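Local structure of DegT/DnrJ/EryC1/StrS aminotransferase (Brucella abortus 2308, 4QGR) at residues G56-I61 with F211-E216; G66-Q71 with I241-D246. The protein probably catalyses pyridoxal phosphate-dependent transamination, holding its cofactor in two sites to which both subunits of the dimer contribute. One frame throughout, in Å; residues are numbered along the deposited sequence.

Interaction 1: G56-I61 with F211-E216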
ATOM      1  N   GLY A  56       5.190  19.871  15.038  1.00 16.47           N
ATOM      2  CA  GLY A  56       6.281  20.822  14.769  1.00 17.58           C
ATOM      3  C   GLY A  56       7.256  20.427  13.698  1.00 18.59           C
ATOM      4  O   GLY A  56       8.457  20.690  13.810  1.00 19.39           O
ATOM      5  N   VAL A  57       6.784  19.802  12.634  1.00 18.66           N
ATOM      6  CA  VAL A  57       7.679  19.435  11.531  1.00 19.76           C
ATOM      7  C   VAL A  57       7.177  20.157  10.295  1.00 20.80           C
ATOM      8  O   VAL A  57       5.960  20.353  10.135  1.00 22.03           O
ATOM      9  CB  VAL A  57       7.726  17.919  11.271  1.00 19.89           C
ATOM     10  CG1 VAL A  57       8.124  17.162  12.530  1.00 20.71           C
ATOM     11  CG2 VAL A  57       6.403  17.421  10.764  1.00 19.83           C
ATOM     12  N   GLU A  58       8.094  20.546   9.434  1.00 20.53           N
ATOM     13  CA  GLU A  58       7.751  21.404   8.285  1.00 21.76           C
ATOM     14  C   GLU A  58       7.023  20.648   7.195  1.00 19.72           C
ATOM     15  O   GLU A  58       6.204  21.235   6.474  1.00 21.05           O
ATOM     16  CB  GLU A  58       9.006  22.008   7.679  1.00 25.62           C
ATOM     17  CG  GLU A  58       9.755  22.928   8.622  1.00 29.81           C
ATOM     18  CD  GLU A  58      10.977  23.566   7.972  1.00 35.38           C
ATOM     19  OE1 GLU A  58      10.904  23.970   6.786  1.00 35.14           O
ATOM     20  OE2 GLU A  58      12.012  23.648   8.666  1.00 39.76           O
ATOM     21  N   HIS A  59       7.344  19.378   7.036  1.00 17.22           N
ATOM     22  CA  HIS A  59       6.779  18.567   5.945  1.00 16.77           C
ATOM     23  C   HIS A  59       6.156  17.307   6.466  1.00 15.45           C
ATOM     24  O   HIS A  59       6.835  16.521   7.128  1.00 15.95           O
ATOM     25  CB  HIS A  59       7.848  18.199   4.891  1.00 17.26           C
ATOM     26  CG  HIS A  59       8.574  19.398   4.343  1.00 18.00           C
ATOM     27  ND1 HIS A  59       8.052  20.191   3.346  1.00 19.45           N
ATOM     28  CD2 HIS A  59       9.753  19.959   4.696  1.00 18.74           C
ATOM     29  CE1 HIS A  59       8.871  21.211   3.115  1.00 20.47           C
ATOM     30  NE2 HIS A  59       9.921  21.082   3.911  1.00 20.45           N
ATOM     31  N   VAL A  60       4.894  17.067   6.094  1.00 14.38           N
ATOM     32  CA  VAL A  60       4.211  15.795   6.382  1.00 13.68           C
ATOM     33  C   VAL A  60       3.810  15.211   5.052  1.00 13.65           C
ATOM     34  O   VAL A  60       3.155  15.897   4.222  1.00 14.14           O
ATOM     35  CB  VAL A  60       2.954  15.970   7.230  1.00 13.56           C
ATOM     36  CG1 VAL A  60       2.209  14.615   7.373  1.00 12.97           C
ATOM     37  CG2 VAL A  60       3.313  16.601   8.587  1.00 13.95           C
ATOM     38  N   ILE A  61       4.247  13.977   4.821  1.00 13.25           N
ATOM     39  CA  ILE A  61       3.994  13.295   3.549  1.00 12.99           C
ATOM     40  C   ILE A  61       3.121  12.074   3.866  1.00 12.49           C
ATOM     41  O   ILE A  61       3.619  11.008   4.271  1.00 11.53           O
ATOM     42  CB  ILE A  61       5.298  12.866   2.876  1.00 13.05           C
ATOM     43  CG1 ILE A  61       6.261  14.044   2.684  1.00 14.19           C
ATOM     44  CG2 ILE A  61       4.984  12.205   1.534  1.00 13.24           C
ATOM     45  CD1 ILE A  61       7.262  14.166   3.811  1.00 14.19           C
ATOM     46  N   PHE A 211       7.563  12.201   7.975  1.00 12.13           N
ATOM     47  CA  PHE A 211       7.792  13.515   8.547  1.00 12.96           C
ATOM     48  C   PHE A 211       9.242  13.943   8.331  1.00 12.96           C
ATOM     49  O   PHE A 211      10.171  13.151   8.521  1.00 13.18           O
ATOM     50  CB  PHE A 211       7.502  13.486  10.046  1.00 12.95           C
ATOM     51  CG  PHE A 211       6.208  12.809  10.408  1.00 12.99           C
ATOM     52  CD1 PHE A 211       4.996  13.407  10.084  1.00 13.39           C
ATOM     53  CD2 PHE A 211       6.190  11.605  11.067  1.00 13.19           C
ATOM     54  CE1 PHE A 211       3.789  12.829  10.420  1.00 13.74           C
ATOM     55  CE2 PHE A 211       4.978  10.993  11.367  1.00 12.71           C
ATOM     56  CZ  PHE A 211       3.779  11.605  11.070  1.00 13.39           C
ATOM     57  N   THR A 212       9.467  15.198   7.933  1.00 13.50           N
ATOM     58  CA  THR A 212      10.828  15.680   7.860  1.00 13.76           C
ATOM     59  C   THR A 212      10.842  17.199   7.767  1.00 14.98           C
ATOM     60  O   THR A 212       9.880  17.821   7.321  1.00 14.03           O
ATOM     61  CB  THR A 212      11.598  15.085   6.667  1.00 14.01           C
ATOM     62  OG1 THR A 212      12.988  15.430   6.771  1.00 14.60           O
ATOM     63  CG2 THR A 212      11.026  15.524   5.324  1.00 13.89           C
ATOM     64  N   ASN A 213      11.948  17.772   8.245  1.00 16.42           N
ATOM     65  CA  ASN A 213      12.230  19.186   8.004  1.00 18.98           C
ATOM     66  C   ASN A 213      13.050  19.493   6.772  1.00 19.48           C
ATOM     67  O   ASN A 213      13.278  20.661   6.452  1.00 20.98           O
ATOM     68  CB  ASN A 213      12.922  19.784   9.215  1.00 21.16           C
ATOM     69  CG  ASN A 213      12.002  19.898  10.398  1.00 22.97           C
ATOM     70  OD1 ASN A 213      10.825  20.154  10.255  1.00 22.42           O
ATOM     71  ND2 ASN A 213      12.555  19.717  11.593  1.00 25.37           N
ATOM     72  N   ASP A 214      13.484  18.460   6.078  1.00 19.61           N
ATOM     73  CA  ASP A 214      14.303  18.605   4.866  1.00 20.06           C
ATOM     74  C   ASP A 214      13.400  18.687   3.628  1.00 19.55           C
ATOM     75  O   ASP A 214      12.801  17.684   3.205  1.00 18.47           O
ATOM     76  CB  ASP A 214      15.251  17.425   4.809  1.00 20.42           C
ATOM     77  CG  ASP A 214      16.138  17.390   3.548  1.00 23.11           C
ATOM     78  OD1 ASP A 214      15.856  18.016   2.526  1.00 23.66           O
ATOM     79  OD2 ASP A 214      17.132  16.655   3.602  1.00 28.31           O
ATOM     80  N   ALA A 215      13.330  19.868   3.010  1.00 20.35           N
ATOM     81  CA  ALA A 215      12.457  20.049   1.827  1.00 20.98           C
ATOM     82  C   ALA A 215      12.826  19.139   0.642  1.00 21.75           C
ATOM     83  O   ALA A 215      11.951  18.654  -0.072  1.00 20.93           O
ATOM     84  CB  ALA A 215      12.441  21.512   1.374  1.00 22.54           C
ATOM     85  N   GLU A 216      14.119  18.931   0.416  1.00 22.16           N
ATOM     86  CA  GLU A 216      14.552  18.103  -0.680  1.00 25.14           C
ATOM     87  C   GLU A 216      14.122  16.655  -0.428  1.00 22.12           C
ATOM     88  O   GLU A 216      13.608  16.007  -1.314  1.00 22.29           O
ATOM     89  CB  GLU A 216      16.063  18.178  -0.858  1.00 29.68           C
ATOM     90  CG  GLU A 216      16.547  17.498  -2.131  1.00 35.32           C
ATOM     91  CD  GLU A 216      17.977  17.896  -2.504  1.00 40.83           C
ATOM     92  OE1 GLU A 216      18.241  19.101  -2.748  1.00 49.25           O
ATOM     93  OE2 GLU A 216      18.833  16.989  -2.567  1.00 46.40           O
TER
HETATM   94  O   HOH W   1      11.060  19.683  14.115  1.00 26.48           O
HETATM   95  O   HOH W   2      11.982  22.852   4.674  1.00 30.24           O

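Interaction 2: G66-Q71 with I241-D246. With PLP (pyridoxal-5'-phosphate), chain E; PLP (pyridoxal-5'-phosphate), chain G; ACT (acetate ion), chain D.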
ATOM      1  N   GLY A  66       2.211   2.336   7.430  1.00 10.51           N
ATOM      2  CA  GLY A  66       3.445   2.585   8.196  1.00 10.91           C
ATOM      3  C   GLY A  66       4.619   1.740   7.788  1.00 11.29           C
ATOM      4  O   GLY A  66       5.750   1.989   8.241  1.00 13.09           O
ATOM      5  N   THR A  67       4.377   0.721   6.974  1.00 10.90           N
ATOM      6  CA  THR A  67       5.453  -0.130   6.457  1.00 10.67           C
ATOM      7  C   THR A  67       6.064   0.593   5.253  1.00 11.15           C
ATOM      8  O   THR A  67       7.303   0.833   5.186  1.00 10.92           O
ATOM      9  CB  THR A  67       4.906  -1.519   6.052  1.00 10.93           C
ATOM     10  OG1 THR A  67       4.324  -2.146   7.199  1.00 10.34           O
ATOM     11  CG2 THR A  67       6.023  -2.375   5.491  1.00 10.83           C
ATOM     12  N   ASP A  68       5.197   0.997   4.326  1.00 10.89           N
ATOM     13  CA  ASP A  68       5.605   1.882   3.233  1.00 11.51           C
ATOM     14  C   ASP A  68       6.403   3.089   3.731  1.00 11.30           C
ATOM     15  O   ASP A  68       7.370   3.550   3.061  1.00 11.25           O
ATOM     16  CB  ASP A  68       4.392   2.428   2.444  1.00 12.00           C
ATOM     17  CG  ASP A  68       3.582   1.372   1.667  1.00 13.98           C
ATOM     18  OD1 ASP A  68       3.774   0.109   1.767  1.00 15.91           O
ATOM     19  OD2 ASP A  68       2.630   1.820   0.993  1.00 14.85           O
ATOM     20  N   ALA A  69       5.969   3.661   4.848  1.00 10.90           N
ATOM     21  CA  ALA A  69       6.553   4.843   5.431  1.00 11.07           C
ATOM     22  C   ALA A  69       7.987   4.684   5.854  1.00 11.32           C
ATOM     23  O   ALA A  69       8.730   5.661   5.827  1.00 11.47           O
ATOM     24  CB  ALA A  69       5.725   5.352   6.593  1.00 11.26           C
ATOM     25  N   LEU A  70       8.370   3.465   6.185  1.00 10.91           N
ATOM     26  CA  LEU A  70       9.769   3.118   6.498  1.00 11.35           C
ATOM     27  C   LEU A  70      10.566   2.751   5.247  1.00 11.74           C
ATOM     28  O   LEU A  70      11.761   3.060   5.164  1.00 12.03           O
ATOM     29  CB  LEU A  70       9.792   1.929   7.466  1.00 11.51           C
ATOM     30  CG  LEU A  70       9.138   2.153   8.841  1.00 11.59           C
ATOM     31  CD1 LEU A  70       8.890   0.847   9.555  1.00 12.62           C
ATOM     32  CD2 LEU A  70      10.080   3.006   9.681  1.00 11.87           C
ATOM     33  N   GLN A  71       9.912   2.090   4.287  1.00 11.51           N
ATOM     34  CA  GLN A  71      10.557   1.692   3.052  1.00 12.36           C
ATOM     35  C   GLN A  71      10.968   2.907   2.217  1.00 12.27           C
ATOM     36  O   GLN A  71      12.070   2.953   1.678  1.00 12.12           O
ATOM     37  CB  GLN A  71       9.620   0.820   2.224  1.00 13.64           C
ATOM     38  CG  GLN A  71      10.155   0.362   0.862  1.00 15.61           C
ATOM     39  CD  GLN A  71       9.123  -0.506   0.130  1.00 17.38           C
ATOM     40  OE1 GLN A  71       8.105  -0.890   0.715  1.00 20.71           O
ATOM     41  NE2 GLN A  71       9.307  -0.705  -1.162  1.00 18.79           N
ATOM     42  N   ILE A 241       6.731   3.526  -5.865  1.00 15.69           N
ATOM     43  CA  ILE A 241       5.632   2.645  -5.509  1.00 15.09           C
ATOM     44  C   ILE A 241       4.305   3.412  -5.617  1.00 14.93           C
ATOM     45  O   ILE A 241       4.286   4.584  -6.049  1.00 14.55           O
ATOM     46  CB  ILE A 241       5.839   2.056  -4.111  1.00 14.69           C
ATOM     47  CG1 ILE A 241       5.938   3.164  -3.047  1.00 14.46           C
ATOM     48  CG2 ILE A 241       7.082   1.168  -4.044  1.00 14.90           C
ATOM     49  CD1 ILE A 241       5.907   2.600  -1.639  1.00 13.92           C
ATOM     50  N   ASN A 242       3.205   2.759  -5.243  1.00 13.91           N
ATOM     51  CA  ASN A 242       1.947   3.467  -5.095  1.00 14.17           C
ATOM     52  C   ASN A 242       1.629   3.499  -3.623  1.00 13.33           C
ATOM     53  O   ASN A 242       1.189   2.490  -3.091  1.00 12.12           O
ATOM     54  CB  ASN A 242       0.812   2.737  -5.817  1.00 14.76           C
ATOM     55  CG  ASN A 242      -0.543   3.420  -5.633  1.00 15.02           C
ATOM     56  OD1 ASN A 242      -0.672   4.430  -4.955  1.00 15.25           O
ATOM     57  ND2 ASN A 242      -1.561   2.845  -6.233  1.00 16.04           N
ATOM     58  N   SER A 243       1.786   4.654  -2.982  1.00 12.70           N
ATOM     59  CA  SER A 243       1.548   4.720  -1.535  1.00 11.68           C
ATOM     60  C   SER A 243       0.913   6.025  -1.101  1.00 12.13           C
ATOM     61  O   SER A 243       1.606   6.946  -0.672  1.00 11.61           O
ATOM     62  CB  SER A 243       2.837   4.475  -0.772  1.00 11.40           C
ATOM     63  OG  SER A 243       2.598   4.384   0.603  1.00 11.20           O
ATOM     64  N   ARG A 244      -0.416   6.083  -1.209  1.00 12.24           N
ATOM     65  CA  ARG A 244      -1.207   7.282  -0.914  1.00 12.73           C
ATOM     66  C   ARG A 244      -2.133   7.021   0.259  1.00 12.19           C
ATOM     67  O   ARG A 244      -2.668   5.915   0.430  1.00 11.22           O
ATOM     68  CB  ARG A 244      -2.017   7.697  -2.144  1.00 14.02           C
ATOM     69  CG  ARG A 244      -1.148   8.106  -3.327  1.00 15.00           C
ATOM     70  CD  ARG A 244      -1.957   8.447  -4.579  1.00 16.48           C
ATOM     71  NE  ARG A 244      -2.550   7.270  -5.191  1.00 17.76           N
ATOM     72  CZ  ARG A 244      -2.617   7.031  -6.497  1.00 19.21           C
ATOM     73  NH1 ARG A 244      -2.111   7.889  -7.382  1.00 20.65           N
ATOM     74  NH2 ARG A 244      -3.243   5.960  -6.915  1.00 19.39           N
ATOM     75  N   LEU A 245      -2.330   8.060   1.074  1.00 11.90           N
ATOM     76  CA  LEU A 245      -3.436   8.060   2.051  1.00 11.85           C
ATOM     77  C   LEU A 245      -4.732   8.446   1.357  1.00 12.04           C
ATOM     78  O   LEU A 245      -4.805   9.531   0.727  1.00 12.53           O
ATOM     79  CB  LEU A 245      -3.147   9.057   3.146  1.00 11.84           C
ATOM     80  CG  LEU A 245      -4.147   9.201   4.305  1.00 11.69           C
ATOM     81  CD1 LEU A 245      -4.109   7.972   5.131  1.00 11.44           C
ATOM     82  CD2 LEU A 245      -3.808  10.422   5.168  1.00 12.00           C
ATOM     83  N   ASP A 246      -5.751   7.586   1.468  1.00 11.67           N
ATOM     84  CA  ASP A 246      -7.023   7.843   0.781  1.00 12.07           C
ATOM     85  C   ASP A 246      -7.657   9.126   1.368  1.00 12.41           C
ATOM     86  O   ASP A 246      -7.573   9.371   2.580  1.00 12.51           O
ATOM     87  CB  ASP A 246      -8.048   6.732   1.001  1.00 11.52           C
ATOM     88  CG  ASP A 246      -7.683   5.403   0.405  1.00 11.80           C
ATOM     89  OD1 ASP A 246      -6.846   5.292  -0.565  1.00 11.33           O
ATOM     90  OD2 ASP A 246      -8.297   4.401   0.930  1.00 12.03           O
TER
HETATM   91  N1  PLP E 403       6.445  -0.149  12.915  1.00 12.49           N
HETATM   92  C2  PLP E 403       5.942  -0.471  14.121  1.00 13.44           C
HETATM   93  C2A PLP E 403       6.739  -0.285  15.390  1.00 13.83           C
HETATM   94  C3  PLP E 403       4.529  -0.936  14.191  1.00 14.24           C
HETATM   95  O3  PLP E 403       4.009  -1.205  15.383  1.00 13.36           O
HETATM   96  C4  PLP E 403       3.798  -1.163  12.916  1.00 15.06           C
HETATM   97  C4A PLP E 403       2.382  -1.554  12.744  1.00 20.41           C
HETATM   98  O4A PLP E 403       1.500  -1.145  13.473  1.00 26.40           O
HETATM   99  C5  PLP E 403       4.485  -0.782  11.674  1.00 14.25           C
HETATM  100  C6  PLP E 403       5.790  -0.290  11.751  1.00 12.83           C
HETATM  101  C5A PLP E 403       3.805  -0.953  10.333  1.00 12.98           C
HETATM  102  O4P PLP E 403       2.684  -0.071  10.176  1.00 13.74           O
HETATM  103  P   PLP E 403       1.418  -0.513   9.289  1.00 13.40           P
HETATM  104  O1P PLP E 403       0.598   0.748   9.030  1.00 12.60           O
HETATM  105  O2P PLP E 403       1.932  -1.211   8.055  1.00 12.87           O
HETATM  106  O3P PLP E 403       0.686  -1.459  10.255  1.00 13.95           O
HETATM  107  N1  PLP G 402      -1.276  -1.625 -14.631  1.00 20.98           N
HETATM  108  C2  PLP G 402      -1.967  -0.812 -15.468  1.00 21.96           C
HETATM  109  C2A PLP G 402      -2.133  -1.185 -16.925  1.00 25.42           C
HETATM  110  C3  PLP G 402      -2.608   0.418 -14.945  1.00 21.89           C
HETATM  111  O3  PLP G 402      -3.333   1.225 -15.742  1.00 23.78           O
HETATM  112  C4  PLP G 402      -2.409   0.767 -13.519  1.00 23.39           C
HETATM  113  C4A PLP G 402      -3.031   1.931 -12.878  1.00 26.54           C
HETATM  114  O4A PLP G 402      -3.924   2.495 -13.444  1.00 37.29           O
HETATM  115  C5  PLP G 402      -1.648  -0.182 -12.705  1.00 20.70           C
HETATM  116  C6  PLP G 402      -1.102  -1.324 -13.324  1.00 20.24           C
HETATM  117  C5A PLP G 402      -1.416   0.158 -11.232  1.00 20.19           C
HETATM  118  O4P PLP G 402      -2.643   0.104 -10.494  1.00 18.65           O
HETATM  119  P   PLP G 402      -2.827   1.041  -9.217  1.00 17.73           P
HETATM  120  O1P PLP G 402      -4.019   0.431  -8.502  1.00 16.47           O
HETATM  121  O2P PLP G 402      -1.541   1.092  -8.391  1.00 17.19           O
HETATM  122  O3P PLP G 402      -3.147   2.408  -9.852  1.00 17.95           O
HETATM  123  C   ACT D 402      -2.753   5.691 -10.438  1.00 37.87           C
HETATM  124  O   ACT D 402      -2.328   6.854 -10.182  1.00 38.92           O
HETATM  125  OXT ACT D 402      -2.636   4.756  -9.636  1.00 28.90           O
HETATM  126  CH3 ACT D 402      -3.434   5.409 -11.751  1.00 35.88           C
HETATM  127  O   HOH W   3       2.347   0.490  -1.558  1.00 26.05           O

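Interaction 1: G56-I61 with F211-E216
E58 and N213 are joined by a side-chain-to-backbone hydrogen bond: E58 N lies 2.9 Å from N213 OD1 and meets it nearly in line with the amide CG=OD1 bond. It sits at the end of an antiparallel beta pairing between strand 59-63, outermost in this chain's large mixed sheet, and strand 208-212, which runs antiparallel to both its neighbours and is the antiparallel strand characteristic of fold type I PLP enzymes. H59 and T212 form the hydrogen-bonded pair. The bond from T212 N to H59 O is 3.1 Å and fairly straight (164° at the hydrogen), whereas that from H59 N to T212 O, 3.0 Å, is bent to 131°. The neighbouring pair, V60 with F211, is non-hydrogen-bonded, and a CA-H...O contact of 3.5 Å from F211 CA is a second, weaker approach to H59 O.

Two waters also bridge the segments beside the paired strands. One links G56 O to N213 ND2, so the amide is tied to 56-61 directly through OD1 and through water at ND2; another joins E58 OE1, H59 NE2 and N213 O. G56, with positive phi, is the C' residue of the Schellman motif ending helix 42-55. T212 OG1 accepts from D214 N in an ST turn and also bonds to H189 O; D214 then takes the N-cap position of helix 215-224.

The packing divides between the sheet faces. Beside V60 and F211, V60 CG2 meets the phenyl rim in its plane, 3.9 Å from F211 CD1; helix 42-55 packs against this ring as well. Beside H59 and T212, the imidazole has CG near its own backbone N (chi1 -54°), and H59 NE2 comes within 3.4 Å of A215 CA.

Interaction 2: G66-Q71 with I241-D246
D68 and S243 are the residues whose CA atoms lie nearest across the contact, 6.9 Å apart, a spacing that leaves room for side chains between the backbones. Segment 66-71 leads into helix 68-76; T67 O accepts from L70 N and Q71 N. Segment 241-246 has no regular secondary structure and runs up to D246, the N-cap of helix 247-278.

The direct polar link is short: S243 OG donates to D68 OD2 at 2.6 Å, and OD2 receives it on its anti lone pair, the one turned away from OD1. S243 OG stands anti to its backbone N (chi1 -173°) and also accepts from A64 N, so the hydroxyl is gripped on its donor and acceptor sides. A water 2.9 Å from D68 OD2 also lies 2.8 Å from N242 O. Beside this link, Q71 and I241 cross obliquely, with Q71 NE2 4.1 Å from I241 CG2.

The two segments serve different cofactor sites. G66 N (2.8 Å to O1P) and T67 OG1 (2.7 Å to O2P) hold the phosphate of one pyridoxal phosphate, whereas N242 ND2 bonds at 2.8 Å to O2P of the other, whose partners include K199 and S194 of the second subunit. R244 pairs NH1 and NH2 with the two oxygens of an acetate, probably from the crystallisation liquor, and forms a salt bridge to D206 of the second subunit. The D68-S243 bond therefore couples the phosphate-binding segment 66-71 to a loop that completes the neighbouring site, and its short length is consistent with a charged carboxylate as acceptor.

From the N terminus, the chain leaves helix 42-55, forms strand 59-63 and enters helix 68-76, so the first halves of both contacts follow one another closely. Interaction 1 closes when strand 208-212 returns beside strand 59-63, with 149 residues between its segments. Interaction 2 closes later, when the loop before helix 247-278 reaches helix 68-76, across 169 residues. Each contact takes up its second segment only after the other has begun, so the two closures cross. Interactions 1 and 2 have their centres about 16 Å apart. Interaction 1 joins the outermost strand of the large sheet in this chain to its neighbour; interaction 2 ties the helix following that strand to the loop facing the second subunit.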